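Local structure of cysteine desulfurase (5VPR) at residues R321-I326 against I401-V406. The protein probably removes sulfur from L-cysteine to give L-alanine and pass the sulfur to a carrier, using a covalently bound pyridoxal phosphate. Numbering follows the deposited sequence.
Sequences RKLLEI and ILTEGV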
ATOM      1  N   ARG A 321      -7.678   0.167 -22.274  1.00 68.40           N
ATOM      2  CA  ARG A 321      -8.204   0.334 -23.626  1.00 71.20           C
ATOM      3  C   ARG A 321      -7.392  -0.472 -24.633  1.00 73.27           C
ATOM      4  O   ARG A 321      -7.946  -1.223 -25.448  1.00 63.91           O
ATOM      5  CB  ARG A 321      -8.209   1.816 -24.000  1.00 73.66           C
ATOM      6  CG  ARG A 321      -9.428   2.264 -24.754  1.00 89.23           C
ATOM      7  CD  ARG A 321      -9.434   3.771 -24.952  1.00 96.33           C
ATOM      8  NE  ARG A 321      -8.459   4.202 -25.949  1.00 96.75           N
ATOM      9  CZ  ARG A 321      -7.471   5.057 -25.713  1.00 87.90           C
ATOM     10  NH1 ARG A 321      -7.323   5.587 -24.506  1.00 90.89           N
ATOM     11  NH2 ARG A 321      -6.634   5.387 -26.694  1.00 82.25           N
ATOM     12  N   LYS A 322      -6.067  -0.332 -24.595  1.00 63.36           N
ATOM     13  CA  LYS A 322      -5.255  -1.021 -25.591  1.00 64.36           C
ATOM     14  C   LYS A 322      -5.295  -2.533 -25.385  1.00 62.27           C
ATOM     15  O   LYS A 322      -5.282  -3.293 -26.358  1.00 65.74           O
ATOM     16  CB  LYS A 322      -3.823  -0.495 -25.551  1.00 63.66           C
ATOM     17  CG  LYS A 322      -3.681   0.917 -26.094  1.00 64.22           C
ATOM     18  CD  LYS A 322      -4.234   1.002 -27.515  1.00 71.65           C
ATOM     19  CE  LYS A 322      -3.639   2.176 -28.287  1.00 81.23           C
ATOM     20  NZ  LYS A 322      -4.129   2.255 -29.704  1.00 88.32           N
ATOM     21  N   LEU A 323      -5.367  -2.988 -24.130  1.00 62.72           N
ATOM     22  CA  LEU A 323      -5.366  -4.427 -23.884  1.00 61.49           C
ATOM     23  C   LEU A 323      -6.660  -5.065 -24.363  1.00 71.61           C
ATOM     24  O   LEU A 323      -6.647  -6.174 -24.912  1.00 66.22           O
ATOM     25  CB  LEU A 323      -5.147  -4.715 -22.404  1.00 59.76           C
ATOM     26  CG  LEU A 323      -3.737  -4.476 -21.856  1.00 59.95           C
ATOM     27  CD1 LEU A 323      -3.716  -4.747 -20.366  1.00 59.67           C
ATOM     28  CD2 LEU A 323      -2.706  -5.326 -22.582  1.00 60.69           C
ATOM     29  N   LEU A 324      -7.785  -4.377 -24.173  1.00 72.99           N
ATOM     30  CA  LEU A 324      -9.076  -4.910 -24.579  1.00 75.27           C
ATOM     31  C   LEU A 324      -9.231  -4.993 -26.089  1.00 78.79           C
ATOM     32  O   LEU A 324     -10.169  -5.646 -26.559  1.00 82.32           O
ATOM     33  CB  LEU A 324     -10.196  -4.064 -23.971  1.00 76.09           C
ATOM     34  CG  LEU A 324     -10.450  -4.427 -22.510  1.00 75.23           C
ATOM     35  CD1 LEU A 324     -11.395  -3.444 -21.826  1.00 74.20           C
ATOM     36  CD2 LEU A 324     -10.988  -5.846 -22.418  1.00 69.75           C
ATOM     37  N   GLU A 325      -8.342  -4.363 -26.857  1.00 74.95           N
ATOM     38  CA  GLU A 325      -8.350  -4.557 -28.300  1.00 78.74           C
ATOM     39  C   GLU A 325      -7.796  -5.917 -28.697  1.00 77.19           C
ATOM     40  O   GLU A 325      -8.114  -6.407 -29.783  1.00 76.71           O
ATOM     41  CB  GLU A 325      -7.565  -3.442 -28.990  1.00 76.52           C
ATOM     42  CG  GLU A 325      -8.121  -2.066 -28.685  1.00 83.15           C
ATOM     43  CD  GLU A 325      -7.451  -0.966 -29.476  1.00 83.38           C
ATOM     44  OE1 GLU A 325      -6.442  -1.243 -30.155  1.00 80.50           O
ATOM     45  OE2 GLU A 325      -7.941   0.183 -29.412  1.00 85.91           O
ATOM     46  N   ILE A 326      -6.985  -6.544 -27.847  1.00 78.42           N
ATOM     47  CA  ILE A 326      -6.532  -7.902 -28.119  1.00 77.31           C
ATOM     48  C   ILE A 326      -7.720  -8.850 -28.016  1.00 78.49           C
ATOM     49  O   ILE A 326      -8.440  -8.862 -27.008  1.00 73.33           O
ATOM     50  CB  ILE A 326      -5.409  -8.295 -27.147  1.00 70.85           C
ATOM     51  CG1 ILE A 326      -4.221  -7.352 -27.311  1.00 64.70           C
ATOM     52  CG2 ILE A 326      -4.980  -9.735 -27.372  1.00 67.96           C
ATOM     53  CD1 ILE A 326      -3.193  -7.484 -26.222  1.00 59.39           C
ATOM     54  N   ILE A 401       4.575  -1.125 -25.369  1.00 56.29           N
ATOM     55  CA  ILE A 401       5.501  -2.254 -25.334  1.00 56.14           C
ATOM     56  C   ILE A 401       4.842  -3.454 -24.670  1.00 52.87           C
ATOM     57  O   ILE A 401       5.000  -4.598 -25.117  1.00 55.89           O
ATOM     58  CB  ILE A 401       6.804  -1.845 -24.620  1.00 58.47           C
ATOM     59  CG1 ILE A 401       7.568  -0.825 -25.466  1.00 58.56           C
ATOM     60  CG2 ILE A 401       7.673  -3.060 -24.317  1.00 55.64           C
ATOM     61  CD1 ILE A 401       8.825  -0.330 -24.806  1.00 63.07           C
ATOM     62  N   LEU A 402       4.079  -3.207 -23.601  1.00 50.93           N
ATOM     63  CA  LEU A 402       3.330  -4.268 -22.935  1.00 46.99           C
ATOM     64  C   LEU A 402       2.301  -4.883 -23.873  1.00 49.07           C
ATOM     65  O   LEU A 402       2.205  -6.108 -23.999  1.00 52.92           O
ATOM     66  CB  LEU A 402       2.637  -3.704 -21.685  1.00 48.69           C
ATOM     67  CG  LEU A 402       1.589  -4.611 -21.054  1.00 47.67           C
ATOM     68  CD1 LEU A 402       2.273  -5.819 -20.449  1.00 49.53           C
ATOM     69  CD2 LEU A 402       0.778  -3.878 -20.001  1.00 44.15           C
ATOM     70  N   THR A 403       1.511  -4.038 -24.534  1.00 50.81           N
ATOM     71  CA  THR A 403       0.441  -4.540 -25.386  1.00 61.33           C
ATOM     72  C   THR A 403       0.990  -5.344 -26.562  1.00 61.47           C
ATOM     73  O   THR A 403       0.473  -6.424 -26.875  1.00 58.60           O
ATOM     74  CB  THR A 403      -0.425  -3.376 -25.871  1.00 58.54           C
ATOM     75  OG1 THR A 403      -1.001  -2.714 -24.731  1.00 59.69           O
ATOM     76  CG2 THR A 403      -1.538  -3.885 -26.757  1.00 68.56           C
ATOM     77  N   GLU A 404       2.035  -4.842 -27.226  1.00 61.57           N
ATOM     78  CA  GLU A 404       2.642  -5.622 -28.303  1.00 60.42           C
ATOM     79  C   GLU A 404       3.256  -6.906 -27.770  1.00 59.17           C
ATOM     80  O   GLU A 404       3.230  -7.938 -28.453  1.00 56.98           O
ATOM     81  CB  GLU A 404       3.698  -4.796 -29.043  1.00 60.73           C
ATOM     82  CG  GLU A 404       3.119  -3.596 -29.769  1.00 77.45           C
ATOM     83  CD  GLU A 404       1.983  -3.983 -30.716  1.00 84.19           C
ATOM     84  OE1 GLU A 404       2.260  -4.675 -31.723  1.00 88.71           O
ATOM     85  OE2 GLU A 404       0.817  -3.606 -30.443  1.00 80.22           O
ATOM     86  N   GLY A 405       3.798  -6.863 -26.547  1.00 55.38           N
ATOM     87  CA  GLY A 405       4.335  -8.072 -25.940  1.00 55.24           C
ATOM     88  C   GLY A 405       3.265  -9.113 -25.673  1.00 57.28           C
ATOM     89  O   GLY A 405       3.494 -10.313 -25.852  1.00 52.62           O
ATOM     90  N   VAL A 406       2.077  -8.669 -25.249  1.00 51.86           N
ATOM     91  CA  VAL A 406       1.006  -9.614 -24.950  1.00 52.35           C
ATOM     92  C   VAL A 406       0.493 -10.262 -26.232  1.00 55.13           C
ATOM     93  O   VAL A 406       0.263 -11.477 -26.281  1.00 58.88           O
ATOM     94  CB  VAL A 406      -0.117  -8.913 -24.160  1.00 51.69           C
ATOM     95  CG1 VAL A 406      -1.379  -9.751 -24.170  1.00 53.07           C
ATOM     96  CG2 VAL A 406       0.334  -8.651 -22.721  1.00 49.01           C
TER
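Thr403 is the short side chain on which two helices of the C-terminal part of the chain come together, its CA lying 6.0 Å from the CA of Leu323. From CB, which points at the facing segment 321-326, the group forks into two unlike branches. OG1 stands beside its own backbone N, anti to the carbonyl carbon (chi1 -60°), and in that position hydrogen-bonds to Ile399 O one turn back in its helix. Its polar demand is thus met locally, and toward the other helix it meets only carbon: Lys322 CB at 3.7 Å from Thr403 OG1, and Leu323 CD2 at 3.8 Å from the same oxygen. The methyl CG2, anti to the backbone N, lies against the opposing segment, where Thr403 CG2 is 3.8 Å from Lys322 O and 4.0 Å from Ile326 CD1.

Ile326 closes the contact beyond that methyl. Its extended chain (chi2 168°) carries CD1 across to Val406 CG1, 3.6 Å away, the two side chains crossing obliquely; the same CD1 also comes near Thr403 O. Lys322 contributes chiefly its root, because a bend at chi2 (-56°) leads the amine away from the partner helix. The interface between the segments is therefore van der Waals packing, small and largely buried, with one hydroxyl satisfied from within its own helix.

Segment 321-326 lies at the C-terminal end of helix 305-324, whereas 401-406 is the middle of helix 396-413. Both pack on strand 341-345 of an antiparallel sheet: Leu323 and Val406 both touch Phe344, and Leu323 also reaches Val342. This plain structural packing is consistent with the small C-terminal domain of fold-type I, class-V PLP enzymes. One turn before Val406, Leu402 packs on Ile364 of strand 364-365.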